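Prolyl oligopeptidase (Galerina marginata, PDB 5N4B) cleaves peptide bonds after proline residues and macrocyclises the resulting peptide in the biosynthesis of the amanitin toxins. Local coordinates at residues K328-L331 against Q335-V338. The protein carries 1 engineered substitution. Residues are numbered along the deposited sequence; the frame is centred on the assembly and turned at random.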
loop_
_atom_site.group_PDB
_atom_site.type_symbol
_atom_site.label_atom_id
_atom_site.label_comp_id
_atom_site.label_asym_id
_atom_site.label_seq_id
_atom_site.Cartn_x
_atom_site.Cartn_y
_atom_site.Cartn_z
ATOM N N LYS A 328 -3.504 -21.007 -1.759
ATOM C CA LYS A 328 -4.477 -20.066 -2.292
ATOM C C LYS A 328 -4.040 -19.704 -3.699
ATOM O O LYS A 328 -2.879 -19.356 -3.913
ATOM C CB LYS A 328 -4.533 -18.806 -1.441
ATOM C CG LYS A 328 -5.574 -17.783 -1.948
ATOM C CD LYS A 328 -5.824 -16.593 -1.011
ATOM C CE LYS A 328 -4.644 -15.678 -0.801
ATOM N NZ LYS A 328 -4.264 -14.952 -2.023
ATOM N N THR A 329 -4.930 -19.815 -4.663
ATOM C CA THR A 329 -4.561 -19.644 -6.067
ATOM C C THR A 329 -5.707 -19.057 -6.855
ATOM O O THR A 329 -6.875 -19.227 -6.502
ATOM C CB THR A 329 -4.079 -20.971 -6.707
ATOM O OG1 THR A 329 -3.604 -20.758 -8.040
ATOM C CG2 THR A 329 -5.209 -21.938 -6.837
ATOM N N ASN A 330 -5.360 -18.396 -7.961
ATOM C CA ASN A 330 -6.349 -18.017 -8.977
ATOM C C ASN A 330 -6.240 -18.841 -10.268
ATOM O O ASN A 330 -6.810 -18.459 -11.287
ATOM C CB ASN A 330 -6.355 -16.505 -9.241
ATOM C CG ASN A 330 -5.100 -16.037 -9.868
ATOM O OD1 ASN A 330 -4.238 -16.831 -10.220
ATOM N ND2 ASN A 330 -4.984 -14.722 -10.068
ATOM N N LEU A 331 -5.530 -19.988 -10.214
ATOM C CA LEU A 331 -5.455 -20.894 -11.370
ATOM C C LEU A 331 -6.843 -21.298 -11.825
ATOM O O LEU A 331 -7.585 -21.950 -11.075
ATOM C CB LEU A 331 -4.641 -22.130 -10.973
ATOM C CG LEU A 331 -4.633 -23.264 -11.985
ATOM C CD1 LEU A 331 -3.981 -22.788 -13.204
ATOM C CD2 LEU A 331 -3.887 -24.454 -11.432
ATOM N N GLN A 335 -11.607 -15.461 -9.123
ATOM C CA GLN A 335 -11.991 -14.989 -7.801
ATOM C C GLN A 335 -11.243 -15.699 -6.681
ATOM O O GLN A 335 -11.530 -15.452 -5.495
ATOM C CB GLN A 335 -13.494 -15.158 -7.603
ATOM C CG GLN A 335 -14.332 -14.333 -8.531
ATOM C CD GLN A 335 -14.579 -12.964 -8.075
ATOM O OE1 GLN A 335 -13.811 -12.349 -7.372
ATOM N NE2 GLN A 335 -15.730 -12.431 -8.507
ATOM N N TYR A 336 -10.267 -16.535 -7.033
ATOM C CA TYR A 336 -9.414 -17.295 -6.129
ATOM C C TYR A 336 -10.144 -18.467 -5.475
ATOM O O TYR A 336 -11.373 -18.520 -5.412
ATOM C CB TYR A 336 -8.706 -16.388 -5.118
ATOM C CG TYR A 336 -7.624 -15.497 -5.662
ATOM C CD1 TYR A 336 -7.922 -14.332 -6.357
ATOM C CD2 TYR A 336 -6.285 -15.822 -5.488
ATOM C CE1 TYR A 336 -6.907 -13.492 -6.834
ATOM C CE2 TYR A 336 -5.286 -14.989 -5.977
ATOM C CZ TYR A 336 -5.620 -13.839 -6.642
ATOM O OH TYR A 336 -4.655 -12.956 -7.157
ATOM N N LYS A 337 -9.347 -19.392 -4.948
ATOM C CA LYS A 337 -9.816 -20.647 -4.353
ATOM C C LYS A 337 -8.657 -21.261 -3.586
ATOM O O LYS A 337 -7.540 -20.764 -3.640
ATOM C CB LYS A 337 -10.341 -21.628 -5.407
ATOM C CG LYS A 337 -9.293 -22.109 -6.382
ATOM C CD LYS A 337 -9.825 -23.117 -7.357
ATOM C CE LYS A 337 -8.805 -23.500 -8.402
ATOM N NZ LYS A 337 -9.386 -24.591 -9.285
ATOM N N VAL A 338 -8.922 -22.325 -2.852
ATOM C CA VAL A 338 -7.869 -23.094 -2.187
ATOM C C VAL A 338 -7.767 -24.434 -2.870
ATOM O O VAL A 338 -8.781 -25.156 -2.968
ATOM C CB VAL A 338 -8.115 -23.302 -0.684
ATOM C CG1 VAL A 338 -6.980 -24.118 -0.069
ATOM C CG2 VAL A 338 -8.296 -21.991 0.049
#
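Thr329 O is gripped twice from across the hairpin: Lys337 N donates a hydrogen bond of 2.9 Å to it, bent to 133° at the hydrogen, and Tyr336 CA adds a CA-H...O contact at 3.2 Å. The return bond, Thr329 N to Lys337 O at 3.0 Å, is straighter and completes the antiparallel hydrogen-bonded pair; Lys328 and Val338 form the next, non-hydrogen-bonded one. Beyond the paired strands Tyr336 lays one face of its ring against Asn330, whose CB sits over the ring centre, 3.6 Å from the centroid, in a CH-pi contact. CG of Asn330 lies between its backbone N and carbonyl carbon (chi1 67°), which carries the amide out along the ring toward the phenol end, the two planes 35° apart. The contact sits where strands 324-329 and 337-342, the inner pair of a four-stranded beta-propeller blade, run into their connecting loop. Asp314 hydrogen-bonds Tyr336 OH through OD2, Asn330 OD1 through its backbone N and Thr329 OG1 through its backbone O; Thr329 OG1 also accepts from Leu331 N at 3.0 Å, closing an ST turn. On the opposite face of the sheet from Lys328, Lys337 runs extended past Thr329 CG2, bringing CE to 3.3 Å from Leu331 O and NZ into a salt bridge with Asp352.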